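Local coordinates for protein pyruvate kinase (Toxoplasma gondii, PDB 3GG8) that catalyses, as a magnesium-dependent glycolytic pyruvate kinase, the transfer of a phosphate from phosphoenolpyruvate to ADP, yielding pyruvate and ATP, at residues I256-G261 / G283-P288; Q433-L438 / R452-M457. All blocks are in the same frame, centred on the assembly; numbering follows the deposited sequence.

How the contacts relate
The two contacts lie in different domains of one subunit, their centres 34 Å apart and their nearest atoms about 18 Å apart, on opposite sides of the chain's centre. Contact 1 comes first along the chain and is complete before contact 2 begins. It joins loops that follow two adjacent strands, 251-256 and 275-278, of the closed eight-stranded parallel barrel, beside a second subunit. Contact 2 belongs to the later alpha/beta domain, where strands 435-439 and 454-458 pair at one side of a mixed sheet. No secondary structure element is shared: contact 1 packs loops at the C-terminal end of the barrel strands, while contact 2 builds the sheet of a separate domain.

Contact 1 (I256-G261 / G283-P288); sequences IENVEG and GMEIPP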
# COMPACT_ATOMS: atom_id res chain seq x y z
N ILE C 256 3.50 -35.74 6.59
CA ILE C 256 4.02 -35.18 7.84
C ILE C 256 3.08 -35.67 8.91
O ILE C 256 1.89 -35.33 8.88
CB ILE C 256 4.10 -33.62 7.83
CG1 ILE C 256 4.87 -33.09 6.61
CG2 ILE C 256 4.70 -33.07 9.17
CD1 ILE C 256 6.35 -33.52 6.47
N GLU C 257 3.62 -36.48 9.83
CA GLU C 257 2.83 -37.20 10.83
C GLU C 257 3.34 -37.10 12.27
O GLU C 257 2.62 -37.48 13.20
CB GLU C 257 2.73 -38.69 10.48
CG GLU C 257 2.48 -39.00 9.01
CD GLU C 257 1.99 -40.40 8.80
OE1 GLU C 257 2.39 -41.04 7.82
OE2 GLU C 257 1.18 -40.87 9.61
N ASN C 258 4.57 -36.61 12.47
CA ASN C 258 5.07 -36.40 13.84
C ASN C 258 5.93 -35.13 14.00
O ASN C 258 6.00 -34.30 13.08
CB ASN C 258 5.75 -37.68 14.41
CG ASN C 258 7.12 -37.96 13.79
OD1 ASN C 258 7.46 -37.46 12.72
ND2 ASN C 258 7.91 -38.79 14.49
N VAL C 259 6.53 -34.99 15.18
CA VAL C 259 7.39 -33.85 15.51
C VAL C 259 8.64 -33.73 14.62
O VAL C 259 9.02 -32.63 14.25
CB VAL C 259 7.72 -33.83 17.05
CG1 VAL C 259 8.84 -32.80 17.39
CG2 VAL C 259 6.46 -33.54 17.85
N GLU C 260 9.28 -34.86 14.29
CA GLU C 260 10.46 -34.85 13.42
C GLU C 260 10.15 -34.28 12.04
O GLU C 260 10.95 -33.52 11.48
CB GLU C 260 11.08 -36.24 13.24
CG GLU C 260 11.81 -36.78 14.45
CD GLU C 260 12.97 -35.91 14.91
OE1 GLU C 260 13.91 -35.65 14.11
OE2 GLU C 260 12.94 -35.49 16.08
N GLY C 261 9.00 -34.68 11.50
CA GLY C 261 8.49 -34.15 10.24
C GLY C 261 8.30 -32.65 10.34
O GLY C 261 8.77 -31.91 9.49
N GLY C 283 -2.13 -35.27 15.59
CA GLY C 283 -2.86 -35.14 16.85
C GLY C 283 -2.55 -36.23 17.85
O GLY C 283 -2.97 -36.13 19.02
N MET C 284 -1.83 -37.27 17.41
CA MET C 284 -1.30 -38.32 18.30
C MET C 284 0.11 -38.01 18.80
O MET C 284 0.67 -38.76 19.59
CB MET C 284 -1.24 -39.69 17.60
CG MET C 284 -2.55 -40.29 17.14
SD MET C 284 -3.79 -40.32 18.43
CE MET C 284 -5.21 -40.76 17.42
N GLU C 285 0.69 -36.91 18.31
CA GLU C 285 2.12 -36.64 18.49
C GLU C 285 2.39 -35.27 19.11
O GLU C 285 3.50 -35.02 19.60
CB GLU C 285 2.89 -36.76 17.16
CG GLU C 285 2.72 -38.08 16.40
CD GLU C 285 3.69 -39.16 16.84
OE1 GLU C 285 4.68 -38.84 17.54
OE2 GLU C 285 3.45 -40.32 16.47
N ILE C 286 1.40 -34.37 19.02
CA ILE C 286 1.49 -33.04 19.62
C ILE C 286 0.17 -32.70 20.32
O ILE C 286 -0.85 -33.32 20.04
CB ILE C 286 1.90 -31.91 18.58
CG1 ILE C 286 0.77 -31.61 17.58
CG2 ILE C 286 3.22 -32.24 17.84
CD1 ILE C 286 1.03 -30.38 16.72
N PRO C 287 0.18 -31.74 21.27
CA PRO C 287 -1.13 -31.28 21.76
C PRO C 287 -2.13 -30.99 20.61
O PRO C 287 -1.77 -30.36 19.62
CB PRO C 287 -0.78 -30.02 22.54
CG PRO C 287 0.59 -30.32 23.09
CD PRO C 287 1.29 -31.11 22.00
N PRO C 288 -3.38 -31.47 20.73
CA PRO C 288 -4.40 -31.29 19.69
C PRO C 288 -4.62 -29.83 19.31
O PRO C 288 -4.88 -29.54 18.14
CB PRO C 288 -5.69 -31.83 20.34
CG PRO C 288 -5.38 -31.88 21.80
CD PRO C 288 -3.92 -32.21 21.88
O HOH W 1 7.03 -40.03 16.81
O HOH W 2 6.11 -36.66 17.68
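Glu285 points its CB toward the turn at Glu257 and Asn258, where two loops meet beyond adjacent strands of the pyruvate kinase TIM barrel. Its CG touches Glu257 O at 3.3 Å. The chain then bends (chi2 -87°), bringing the carboxylate up against Asn258. There OE1 lies 3.5 Å from Asn258 CB. Direct polar bonds are absent between the segments; two waters bridge them instead. One accepts from Asn258 ND2 and lies 2.7 Å from Glu285 OE1, while the other accepts from Val259 N and donates to the same OE1 at 2.6 Å. The second oxygen, OE2, is bonded by Asn194 ND2, so a buried carboxylate is held at both oxygens. A glutamate suits this place because it carries its carboxylate past Glu257 O to where both waters and Asn194 can bond it.

Asn258 suits the N-cap of helix 259-263: its amide is short enough to fold back, and OD1 accepts a weak bond from Gly261 N. Its ND2 also donates to Gln231 OE1. Next to these polar groups the contact turns apolar. The branched side chains of Val259 and Ile286 cross at an angle, and both pack on Leu25 of a second subunit, a place suited to aliphatic residues at a buried interface. In each residue CG2 is turned opposite the carbonyl carbon, and these two methyls meet closely, Val259 CG2 lying 3.5 Å from Ile286 CG2.

Contact 2 (Q433-L438 / R452-M457); sequences QPILAL and RGVTTM
Ile435 and Met457 bury the most surface where two parallel strands pair in a beta-alpha-beta unit of the C-terminal alpha/beta domain, with helix 442-447 as the connection. Four backbone bonds zip the strands together, from Ile435 N to Gly453 O at 3.0 Å through to Met457 N on Ala437 O, also 3.0 Å. The strand directions diverge by 35°.

Ile435 sits beside the turn leading into its partner strand, its CB 3.4 Å from Gly453 O. That glycine has a positive phi (95°); at its backbone angles a CB would jam against the carbonyl O of Arg452, so a residue without a side chain fits. The isoleucine also crosses Val454, whose CG2 reaches its CB, and Val454 CG1 meets the small Ala437 CB at 3.8 Å. On this face helix 421-427 packs over Ile435, Ala437 and Val454, so beta-branched and small residues fit beneath it.

The other face carries Leu436, Leu438, Thr455 and Met457. With CG anti to the backbone N (chi1 -176°) and the chain extended beyond it, the methionine runs alongside Leu438. Its long, unbranched side chain packs on Asn471 and Val475 of helix 465-478, which also covers Leu438. Leu436, paired with Thr455, reaches diagonally across to Met457. Met457 CB is thus shared by two leucine methyls, Leu436 CD1 and Leu438 CD2, each 3.7 Å away.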
# COMPACT_ATOMS: atom_id res chain seq x y z
N GLN C 433 -9.77 -16.45 -12.47
CA GLN C 433 -10.05 -17.12 -13.74
C GLN C 433 -9.58 -18.57 -13.69
O GLN C 433 -8.52 -18.86 -13.08
CB GLN C 433 -9.34 -16.43 -14.91
CG GLN C 433 -9.74 -14.97 -15.19
CD GLN C 433 -9.17 -13.99 -14.17
OE1 GLN C 433 -8.10 -14.22 -13.61
NE2 GLN C 433 -9.91 -12.91 -13.92
N PRO C 434 -10.34 -19.48 -14.33
CA PRO C 434 -9.90 -20.86 -14.53
C PRO C 434 -8.59 -20.92 -15.29
O PRO C 434 -8.34 -20.08 -16.16
CB PRO C 434 -11.01 -21.44 -15.40
CG PRO C 434 -12.21 -20.63 -15.08
CD PRO C 434 -11.68 -19.26 -14.91
N ILE C 435 -7.74 -21.90 -14.96
CA ILE C 435 -6.50 -22.14 -15.70
C ILE C 435 -6.67 -23.42 -16.51
O ILE C 435 -7.04 -24.45 -15.97
CB ILE C 435 -5.27 -22.25 -14.74
CG1 ILE C 435 -5.19 -21.02 -13.81
CG2 ILE C 435 -3.98 -22.45 -15.53
CD1 ILE C 435 -4.36 -21.27 -12.55
N LEU C 436 -6.44 -23.34 -17.82
CA LEU C 436 -6.39 -24.52 -18.65
C LEU C 436 -4.94 -24.77 -19.05
O LEU C 436 -4.36 -24.03 -19.84
CB LEU C 436 -7.32 -24.39 -19.86
CG LEU C 436 -7.37 -25.51 -20.92
CD1 LEU C 436 -7.76 -26.89 -20.37
CD2 LEU C 436 -8.34 -25.08 -22.04
N ALA C 437 -4.35 -25.79 -18.43
CA ALA C 437 -3.00 -26.21 -18.73
C ALA C 437 -2.98 -27.11 -19.97
O ALA C 437 -3.67 -28.14 -20.01
CB ALA C 437 -2.41 -26.93 -17.54
N LEU C 438 -2.19 -26.71 -20.97
CA LEU C 438 -2.06 -27.47 -22.23
C LEU C 438 -0.66 -28.06 -22.32
O LEU C 438 0.33 -27.35 -22.13
CB LEU C 438 -2.32 -26.58 -23.44
CG LEU C 438 -3.65 -25.81 -23.46
CD1 LEU C 438 -3.60 -24.69 -24.49
CD2 LEU C 438 -4.84 -26.73 -23.73
N ARG C 452 -4.64 -26.78 -7.40
CA ARG C 452 -5.88 -26.00 -7.32
C ARG C 452 -6.00 -24.99 -8.47
O ARG C 452 -5.07 -24.24 -8.74
CB ARG C 452 -6.02 -25.28 -5.97
CG ARG C 452 -7.42 -24.75 -5.74
CD ARG C 452 -7.52 -23.49 -4.89
NE ARG C 452 -7.42 -23.78 -3.48
CZ ARG C 452 -7.88 -23.02 -2.49
NH1 ARG C 452 -8.52 -21.88 -2.71
NH2 ARG C 452 -7.71 -23.43 -1.25
N GLY C 453 -7.15 -24.98 -9.13
CA GLY C 453 -7.47 -23.94 -10.09
C GLY C 453 -7.13 -24.33 -11.50
O GLY C 453 -7.44 -23.59 -12.44
N VAL C 454 -6.47 -25.47 -11.64
CA VAL C 454 -6.05 -25.99 -12.94
C VAL C 454 -6.98 -27.10 -13.42
O VAL C 454 -7.30 -28.00 -12.66
CB VAL C 454 -4.57 -26.51 -12.88
CG1 VAL C 454 -4.15 -27.21 -14.19
CG2 VAL C 454 -3.62 -25.36 -12.60
N THR C 455 -7.45 -27.00 -14.66
CA THR C 455 -7.89 -28.19 -15.39
C THR C 455 -6.96 -28.39 -16.59
O THR C 455 -6.15 -27.54 -16.93
CB THR C 455 -9.37 -28.18 -15.82
OG1 THR C 455 -9.56 -27.31 -16.94
CG2 THR C 455 -10.30 -27.79 -14.66
N THR C 456 -7.08 -29.53 -17.23
CA THR C 456 -6.00 -30.02 -18.03
C THR C 456 -6.55 -30.43 -19.39
O THR C 456 -7.68 -30.87 -19.47
CB THR C 456 -5.31 -31.14 -17.22
OG1 THR C 456 -3.94 -30.78 -16.92
CG2 THR C 456 -5.44 -32.49 -17.84
N MET C 457 -5.78 -30.19 -20.46
CA MET C 457 -6.08 -30.73 -21.78
C MET C 457 -4.78 -31.21 -22.43
O MET C 457 -3.89 -30.39 -22.73
CB MET C 457 -6.79 -29.68 -22.66
CG MET C 457 -7.25 -30.15 -24.03
SD MET C 457 -8.00 -28.82 -25.02
CE MET C 457 -8.15 -29.65 -26.60